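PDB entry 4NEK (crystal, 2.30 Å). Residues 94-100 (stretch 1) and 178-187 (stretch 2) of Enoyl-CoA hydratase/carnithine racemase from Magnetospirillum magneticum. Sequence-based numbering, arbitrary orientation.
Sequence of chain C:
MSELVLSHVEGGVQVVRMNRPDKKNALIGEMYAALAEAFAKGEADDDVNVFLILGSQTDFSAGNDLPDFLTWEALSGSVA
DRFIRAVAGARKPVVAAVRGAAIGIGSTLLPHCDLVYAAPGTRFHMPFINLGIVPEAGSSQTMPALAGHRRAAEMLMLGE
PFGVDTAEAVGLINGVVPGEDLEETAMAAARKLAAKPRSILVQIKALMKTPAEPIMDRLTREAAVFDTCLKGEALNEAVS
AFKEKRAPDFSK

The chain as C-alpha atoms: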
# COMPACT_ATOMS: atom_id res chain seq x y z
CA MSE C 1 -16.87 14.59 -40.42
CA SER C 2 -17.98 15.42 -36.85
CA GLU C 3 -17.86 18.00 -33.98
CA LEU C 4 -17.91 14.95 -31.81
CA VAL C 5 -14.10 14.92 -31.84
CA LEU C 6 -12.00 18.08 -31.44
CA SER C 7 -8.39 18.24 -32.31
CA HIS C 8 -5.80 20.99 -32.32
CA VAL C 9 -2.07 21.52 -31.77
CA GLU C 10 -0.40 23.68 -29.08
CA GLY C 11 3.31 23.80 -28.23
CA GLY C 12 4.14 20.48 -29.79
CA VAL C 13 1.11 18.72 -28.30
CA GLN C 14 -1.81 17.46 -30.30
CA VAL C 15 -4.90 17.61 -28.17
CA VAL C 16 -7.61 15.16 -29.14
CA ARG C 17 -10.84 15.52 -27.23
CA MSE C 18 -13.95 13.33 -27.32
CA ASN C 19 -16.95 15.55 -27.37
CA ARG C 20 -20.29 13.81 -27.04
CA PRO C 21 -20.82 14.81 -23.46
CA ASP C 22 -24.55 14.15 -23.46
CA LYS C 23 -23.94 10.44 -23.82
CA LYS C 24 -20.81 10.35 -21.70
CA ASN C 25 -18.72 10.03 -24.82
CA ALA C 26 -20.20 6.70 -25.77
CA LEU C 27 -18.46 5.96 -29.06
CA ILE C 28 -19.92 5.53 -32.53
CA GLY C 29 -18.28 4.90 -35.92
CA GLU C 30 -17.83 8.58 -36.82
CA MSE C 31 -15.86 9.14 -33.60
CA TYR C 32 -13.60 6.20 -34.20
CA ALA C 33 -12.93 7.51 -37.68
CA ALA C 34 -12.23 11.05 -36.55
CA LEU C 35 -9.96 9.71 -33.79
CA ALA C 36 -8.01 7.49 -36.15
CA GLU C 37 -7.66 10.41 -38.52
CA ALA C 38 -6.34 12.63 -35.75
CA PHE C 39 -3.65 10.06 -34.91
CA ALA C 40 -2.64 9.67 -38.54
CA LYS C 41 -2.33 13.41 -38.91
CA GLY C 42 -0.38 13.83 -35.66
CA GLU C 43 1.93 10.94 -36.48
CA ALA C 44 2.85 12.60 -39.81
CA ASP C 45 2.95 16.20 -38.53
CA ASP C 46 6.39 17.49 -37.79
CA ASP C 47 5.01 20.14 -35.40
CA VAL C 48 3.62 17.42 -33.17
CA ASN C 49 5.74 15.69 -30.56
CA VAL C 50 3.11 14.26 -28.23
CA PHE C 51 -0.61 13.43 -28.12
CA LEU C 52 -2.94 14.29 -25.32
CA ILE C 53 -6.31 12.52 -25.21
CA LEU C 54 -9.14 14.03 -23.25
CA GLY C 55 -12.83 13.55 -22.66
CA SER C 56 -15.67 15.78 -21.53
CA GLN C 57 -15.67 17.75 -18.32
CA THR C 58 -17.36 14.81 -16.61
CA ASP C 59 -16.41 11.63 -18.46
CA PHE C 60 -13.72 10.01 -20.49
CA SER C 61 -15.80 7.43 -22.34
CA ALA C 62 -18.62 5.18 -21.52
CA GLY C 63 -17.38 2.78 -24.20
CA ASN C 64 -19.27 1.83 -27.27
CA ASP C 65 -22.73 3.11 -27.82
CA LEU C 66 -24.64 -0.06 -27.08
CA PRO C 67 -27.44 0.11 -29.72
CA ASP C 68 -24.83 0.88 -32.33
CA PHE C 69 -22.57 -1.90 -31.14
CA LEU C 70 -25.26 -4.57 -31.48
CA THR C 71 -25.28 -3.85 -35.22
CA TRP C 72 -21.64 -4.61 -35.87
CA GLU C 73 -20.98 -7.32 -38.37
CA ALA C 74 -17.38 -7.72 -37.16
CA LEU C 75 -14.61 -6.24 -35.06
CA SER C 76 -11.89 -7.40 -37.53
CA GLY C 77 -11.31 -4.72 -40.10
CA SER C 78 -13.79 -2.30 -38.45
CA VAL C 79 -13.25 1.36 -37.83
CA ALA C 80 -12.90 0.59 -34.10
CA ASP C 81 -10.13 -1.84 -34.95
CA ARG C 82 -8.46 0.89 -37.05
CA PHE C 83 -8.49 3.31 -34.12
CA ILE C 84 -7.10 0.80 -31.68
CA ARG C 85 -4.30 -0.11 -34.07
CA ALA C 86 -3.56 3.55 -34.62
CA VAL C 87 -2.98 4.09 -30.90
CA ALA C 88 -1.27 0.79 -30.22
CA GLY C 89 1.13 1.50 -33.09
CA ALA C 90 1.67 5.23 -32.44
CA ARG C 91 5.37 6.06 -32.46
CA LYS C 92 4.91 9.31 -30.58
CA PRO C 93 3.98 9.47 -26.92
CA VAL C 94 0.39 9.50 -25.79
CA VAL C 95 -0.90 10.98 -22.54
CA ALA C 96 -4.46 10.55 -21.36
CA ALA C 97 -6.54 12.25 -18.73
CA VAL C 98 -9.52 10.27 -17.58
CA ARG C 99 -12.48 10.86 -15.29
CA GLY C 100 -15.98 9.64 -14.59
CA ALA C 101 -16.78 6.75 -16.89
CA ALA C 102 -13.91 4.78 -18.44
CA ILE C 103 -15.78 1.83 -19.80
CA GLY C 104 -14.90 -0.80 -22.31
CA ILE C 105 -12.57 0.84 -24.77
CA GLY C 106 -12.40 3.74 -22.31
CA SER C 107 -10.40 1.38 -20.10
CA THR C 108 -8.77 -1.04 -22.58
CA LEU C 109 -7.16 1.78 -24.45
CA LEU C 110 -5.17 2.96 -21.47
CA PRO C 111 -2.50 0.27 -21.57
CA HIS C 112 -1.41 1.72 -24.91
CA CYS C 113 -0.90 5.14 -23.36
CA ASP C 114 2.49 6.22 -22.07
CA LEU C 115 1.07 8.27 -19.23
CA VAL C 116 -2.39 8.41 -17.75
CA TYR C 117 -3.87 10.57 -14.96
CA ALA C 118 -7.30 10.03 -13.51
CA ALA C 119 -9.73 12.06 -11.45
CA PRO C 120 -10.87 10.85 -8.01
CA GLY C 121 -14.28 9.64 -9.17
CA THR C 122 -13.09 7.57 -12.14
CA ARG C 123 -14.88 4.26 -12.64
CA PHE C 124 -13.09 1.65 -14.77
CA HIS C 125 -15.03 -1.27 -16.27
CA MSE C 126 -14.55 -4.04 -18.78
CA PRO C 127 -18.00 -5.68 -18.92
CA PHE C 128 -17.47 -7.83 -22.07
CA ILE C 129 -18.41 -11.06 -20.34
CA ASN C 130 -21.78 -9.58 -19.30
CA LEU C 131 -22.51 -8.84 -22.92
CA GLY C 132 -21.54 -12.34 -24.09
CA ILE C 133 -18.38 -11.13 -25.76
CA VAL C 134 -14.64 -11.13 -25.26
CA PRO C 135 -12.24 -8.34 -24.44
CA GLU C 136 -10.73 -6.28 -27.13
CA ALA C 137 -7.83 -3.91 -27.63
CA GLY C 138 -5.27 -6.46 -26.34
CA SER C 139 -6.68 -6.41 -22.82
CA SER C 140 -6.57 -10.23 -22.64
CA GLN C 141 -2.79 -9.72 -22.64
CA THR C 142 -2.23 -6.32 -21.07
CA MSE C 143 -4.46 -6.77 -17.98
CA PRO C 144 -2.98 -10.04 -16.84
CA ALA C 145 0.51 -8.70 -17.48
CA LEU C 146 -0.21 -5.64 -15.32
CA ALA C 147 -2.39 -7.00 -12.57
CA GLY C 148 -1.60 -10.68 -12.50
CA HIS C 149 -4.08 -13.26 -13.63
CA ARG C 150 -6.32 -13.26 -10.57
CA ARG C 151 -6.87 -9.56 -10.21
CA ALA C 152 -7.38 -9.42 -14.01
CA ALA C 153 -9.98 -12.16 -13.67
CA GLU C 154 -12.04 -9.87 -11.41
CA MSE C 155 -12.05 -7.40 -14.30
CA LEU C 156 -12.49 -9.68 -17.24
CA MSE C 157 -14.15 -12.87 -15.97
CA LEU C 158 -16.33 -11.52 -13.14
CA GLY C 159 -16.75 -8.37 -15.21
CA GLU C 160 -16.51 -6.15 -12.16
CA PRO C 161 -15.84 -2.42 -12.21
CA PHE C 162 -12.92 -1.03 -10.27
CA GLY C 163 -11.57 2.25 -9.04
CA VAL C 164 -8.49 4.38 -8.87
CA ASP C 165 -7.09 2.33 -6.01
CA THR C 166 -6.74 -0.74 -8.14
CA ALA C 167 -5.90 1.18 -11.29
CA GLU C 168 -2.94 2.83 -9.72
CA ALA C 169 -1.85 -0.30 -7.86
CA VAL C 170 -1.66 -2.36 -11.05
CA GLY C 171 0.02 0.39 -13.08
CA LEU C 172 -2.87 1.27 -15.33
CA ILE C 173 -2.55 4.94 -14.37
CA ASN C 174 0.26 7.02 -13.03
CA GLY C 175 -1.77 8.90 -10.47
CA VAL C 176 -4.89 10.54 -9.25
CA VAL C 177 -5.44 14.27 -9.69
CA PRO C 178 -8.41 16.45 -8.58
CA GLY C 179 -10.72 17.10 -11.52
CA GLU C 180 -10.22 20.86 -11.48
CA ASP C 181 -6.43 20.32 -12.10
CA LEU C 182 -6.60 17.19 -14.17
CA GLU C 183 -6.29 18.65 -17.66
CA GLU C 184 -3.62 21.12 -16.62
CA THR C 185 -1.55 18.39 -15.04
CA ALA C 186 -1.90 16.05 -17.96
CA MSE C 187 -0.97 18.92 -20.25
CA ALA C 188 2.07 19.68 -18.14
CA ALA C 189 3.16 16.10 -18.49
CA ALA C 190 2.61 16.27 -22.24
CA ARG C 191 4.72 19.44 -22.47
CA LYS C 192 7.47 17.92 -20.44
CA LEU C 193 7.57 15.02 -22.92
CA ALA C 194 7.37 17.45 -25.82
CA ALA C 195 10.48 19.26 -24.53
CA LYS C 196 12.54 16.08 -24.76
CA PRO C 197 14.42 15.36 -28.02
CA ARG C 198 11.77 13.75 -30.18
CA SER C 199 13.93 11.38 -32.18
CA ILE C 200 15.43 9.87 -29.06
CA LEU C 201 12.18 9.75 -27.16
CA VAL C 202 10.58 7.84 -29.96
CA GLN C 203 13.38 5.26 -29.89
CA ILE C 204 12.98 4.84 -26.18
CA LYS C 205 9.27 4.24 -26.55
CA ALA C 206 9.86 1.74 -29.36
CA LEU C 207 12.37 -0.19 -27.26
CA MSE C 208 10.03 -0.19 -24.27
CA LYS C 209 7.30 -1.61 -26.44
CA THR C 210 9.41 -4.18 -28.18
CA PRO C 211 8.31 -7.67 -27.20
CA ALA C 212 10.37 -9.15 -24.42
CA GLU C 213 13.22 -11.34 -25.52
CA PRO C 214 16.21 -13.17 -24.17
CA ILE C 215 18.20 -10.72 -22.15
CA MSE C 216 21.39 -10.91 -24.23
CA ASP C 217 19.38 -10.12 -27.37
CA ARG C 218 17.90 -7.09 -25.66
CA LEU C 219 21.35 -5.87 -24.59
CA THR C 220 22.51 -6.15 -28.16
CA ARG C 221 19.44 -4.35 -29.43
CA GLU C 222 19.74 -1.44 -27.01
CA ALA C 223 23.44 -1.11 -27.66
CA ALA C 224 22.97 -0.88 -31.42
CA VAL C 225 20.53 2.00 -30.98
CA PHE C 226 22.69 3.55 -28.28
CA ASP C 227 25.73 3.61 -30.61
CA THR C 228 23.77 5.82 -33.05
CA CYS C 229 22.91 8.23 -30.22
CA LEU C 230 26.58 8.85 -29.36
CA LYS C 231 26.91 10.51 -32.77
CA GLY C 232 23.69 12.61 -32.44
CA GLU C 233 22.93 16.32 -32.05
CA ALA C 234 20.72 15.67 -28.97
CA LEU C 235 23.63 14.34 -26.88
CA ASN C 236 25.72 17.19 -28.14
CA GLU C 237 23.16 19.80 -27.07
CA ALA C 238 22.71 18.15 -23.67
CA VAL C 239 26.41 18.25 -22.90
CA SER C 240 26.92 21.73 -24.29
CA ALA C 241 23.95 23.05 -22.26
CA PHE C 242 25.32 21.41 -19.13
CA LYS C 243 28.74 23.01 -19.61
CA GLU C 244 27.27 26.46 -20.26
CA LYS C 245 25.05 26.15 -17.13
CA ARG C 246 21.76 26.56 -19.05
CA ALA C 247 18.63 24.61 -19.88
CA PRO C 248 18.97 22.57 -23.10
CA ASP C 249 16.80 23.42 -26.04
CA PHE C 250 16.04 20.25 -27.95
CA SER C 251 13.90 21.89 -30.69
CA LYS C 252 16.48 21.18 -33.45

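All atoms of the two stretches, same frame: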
# COMPACT_ATOMS: atom_id res chain seq x y z
N VAL C 94 1.82 9.28 -25.94
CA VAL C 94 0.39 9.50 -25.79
C VAL C 94 0.08 9.61 -24.30
O VAL C 94 0.41 8.74 -23.52
CB VAL C 94 -0.38 8.31 -26.36
CG1 VAL C 94 -1.86 8.50 -26.20
CG2 VAL C 94 -0.03 8.09 -27.84
N VAL C 95 -0.51 10.73 -23.92
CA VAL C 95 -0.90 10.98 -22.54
C VAL C 95 -2.40 11.05 -22.50
O VAL C 95 -3.00 11.61 -23.41
CB VAL C 95 -0.35 12.34 -22.09
CG1 VAL C 95 -0.80 12.67 -20.66
CG2 VAL C 95 1.17 12.36 -22.20
N ALA C 96 -3.01 10.47 -21.49
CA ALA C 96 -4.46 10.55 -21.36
C ALA C 96 -4.87 11.08 -20.01
O ALA C 96 -4.17 10.87 -19.04
CB ALA C 96 -5.05 9.19 -21.54
N ALA C 97 -6.00 11.77 -19.97
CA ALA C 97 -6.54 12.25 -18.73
C ALA C 97 -7.94 11.73 -18.67
O ALA C 97 -8.76 12.10 -19.51
CB ALA C 97 -6.54 13.77 -18.71
N VAL C 98 -8.23 10.89 -17.69
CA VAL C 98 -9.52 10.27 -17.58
C VAL C 98 -10.28 10.69 -16.36
O VAL C 98 -9.69 11.11 -15.38
CB VAL C 98 -9.38 8.74 -17.58
CG1 VAL C 98 -8.55 8.30 -18.76
CG2 VAL C 98 -8.67 8.24 -16.35
N ARG C 99 -11.59 10.55 -16.41
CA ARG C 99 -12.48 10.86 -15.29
C ARG C 99 -13.81 10.25 -15.52
O ARG C 99 -14.10 9.83 -16.63
CB ARG C 99 -12.65 12.37 -15.13
CG ARG C 99 -13.47 12.97 -16.26
CD ARG C 99 -13.08 14.41 -16.54
NE ARG C 99 -13.33 15.21 -15.36
CZ ARG C 99 -12.85 16.43 -15.18
NH1 ARG C 99 -12.13 17.06 -16.10
NH2 ARG C 99 -13.11 17.03 -14.04
N GLY C 100 -14.65 10.23 -14.49
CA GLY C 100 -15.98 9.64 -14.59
C GLY C 100 -15.94 8.26 -15.21
O GLY C 100 -15.15 7.41 -14.81
N PRO C 178 -7.10 15.76 -8.71
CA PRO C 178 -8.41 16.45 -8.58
C PRO C 178 -8.90 16.99 -9.91
O PRO C 178 -8.13 17.54 -10.67
CB PRO C 178 -8.10 17.61 -7.64
CG PRO C 178 -6.91 17.15 -6.83
CD PRO C 178 -6.13 16.18 -7.68
N GLY C 179 -10.16 16.75 -10.22
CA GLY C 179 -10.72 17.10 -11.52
C GLY C 179 -10.43 18.51 -11.98
O GLY C 179 -10.13 18.73 -13.14
N GLU C 180 -10.48 19.49 -11.08
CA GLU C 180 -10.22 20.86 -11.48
C GLU C 180 -8.78 21.07 -11.98
O GLU C 180 -8.55 22.01 -12.69
CB GLU C 180 -10.53 21.84 -10.38
CG GLU C 180 -9.61 21.72 -9.17
CD GLU C 180 -10.30 21.12 -7.96
OE1 GLU C 180 -10.01 21.64 -6.84
OE2 GLU C 180 -11.13 20.16 -8.13
N ASP C 181 -7.82 20.20 -11.64
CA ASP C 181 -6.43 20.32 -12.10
C ASP C 181 -6.01 19.23 -13.06
O ASP C 181 -4.84 19.15 -13.48
CB ASP C 181 -5.49 20.25 -10.90
CG ASP C 181 -5.66 21.43 -9.92
OD1 ASP C 181 -6.07 22.52 -10.37
OD2 ASP C 181 -5.42 21.23 -8.71
N LEU C 182 -6.95 18.38 -13.44
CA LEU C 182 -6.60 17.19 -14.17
C LEU C 182 -6.01 17.51 -15.54
O LEU C 182 -4.93 17.02 -15.88
CB LEU C 182 -7.81 16.29 -14.28
CG LEU C 182 -7.68 15.10 -15.22
CD1 LEU C 182 -6.70 14.07 -14.68
CD2 LEU C 182 -9.04 14.43 -15.43
N GLU C 183 -6.71 18.33 -16.30
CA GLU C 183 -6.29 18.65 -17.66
C GLU C 183 -4.99 19.43 -17.68
O GLU C 183 -4.09 19.16 -18.49
CB GLU C 183 -7.37 19.40 -18.41
CG GLU C 183 -8.60 18.54 -18.70
CD GLU C 183 -9.59 19.14 -19.73
OE1 GLU C 183 -9.23 20.14 -20.40
OE2 GLU C 183 -10.73 18.59 -19.89
N GLU C 184 -4.85 20.35 -16.73
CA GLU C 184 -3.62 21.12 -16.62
C GLU C 184 -2.43 20.23 -16.35
O GLU C 184 -1.35 20.40 -16.88
CB GLU C 184 -3.74 22.03 -15.44
CG GLU C 184 -2.88 23.25 -15.59
CD GLU C 184 -3.06 24.31 -14.48
OE1 GLU C 184 -4.00 24.18 -13.65
OE2 GLU C 184 -2.28 25.30 -14.47
N THR C 185 -2.63 19.28 -15.45
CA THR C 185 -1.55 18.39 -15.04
C THR C 185 -1.17 17.45 -16.18
O THR C 185 -0.00 17.18 -16.39
CB THR C 185 -2.00 17.56 -13.85
OG1 THR C 185 -2.39 18.44 -12.80
CG2 THR C 185 -0.90 16.70 -13.33
N ALA C 186 -2.18 16.90 -16.86
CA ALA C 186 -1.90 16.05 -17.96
C ALA C 186 -1.19 16.83 -19.06
O ALA C 186 -0.28 16.31 -19.71
CB ALA C 186 -3.16 15.42 -18.48
N MSE C 187 -1.59 18.08 -19.24
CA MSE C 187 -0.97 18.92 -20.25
C MSE C 187 0.45 19.18 -19.87
O MSE C 187 1.33 19.23 -20.72
CB MSE C 187 -1.77 20.20 -20.42
CG MSE C 187 -1.10 21.20 -21.33
SE MSE C 187 -0.82 20.53 -23.19
CE MSE C 187 -2.53 21.19 -23.93
O HOH W 1 -11.52 16.36 -18.80

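The strand 94-98 and the helix of the second stretch pack antiparallel through a small, mostly apolar contact without direct hydrogen bonds, extended at one end by an arginine that reaches the helix and meets a glutamate through water. The two axes run at 177° and approach to 8.3 Å, and the paired surfaces bury 344 Å² in total. Two alanines face each other where the backbones come nearest: the CA atoms of Ala97 and Ala186 lie 6.0 Å apart, and Ala97 CB is 3.8 Å from Ala186 CB.

Side chains alternate along the strand, and the pattern carries on into Arg99 just beyond it. Val95, Ala97 and Arg99 direct their CA-to-CB bonds toward the helix, whereas those of Ala96 and Val98 point away. On the helix, Leu182 and Ala186, four residues apart and so on the same side, point toward the strand. Ala97 therefore contacts both of them, with its CB 3.9 Å from Leu182 CG in addition to the alanine contact. Val95 extends the apolar patch more loosely: its CG1 lies 4.2 Å from Ala186 CB and 3.8 Å from Ala186 O. That carbonyl meets only a methyl group of Val95, so the approach is one of packing. Although the Val98 side chain faces away, its backbone takes part, as Val98 O lies 3.4 Å from Leu182 CD2.

Arg99 has the largest covered area of any residue in the contact, 72 Å², closely followed by Leu182 with 69 Å². Its guanidinium carries Leu182 CD2 over one face, 4.1 Å from Arg99 NH1, so the leucine serves both the apolar patch and the arginine. Arg99 NH2 comes within 3.5 Å of Gly179 CA. The absence of a side chain at Gly179 matters for this fit, since an ideal CB there would fall 2.7 Å from Arg99 NH2 and clash.

Glu183 lies at the edge of the guanidinium, near its plane. Its CA-to-CB bond points sideways, but the end of the side chain comes nearer the strand. The separation of 4.3 Å between Arg99 NH1 and Glu183 OE2 is too long for a salt bridge, and a water closes the gap: its O accepts a hydrogen bond from Arg99 NH1 at 2.9 Å and donates one to Glu183 OE2 at 2.6 Å. The opposite charges are thus linked indirectly.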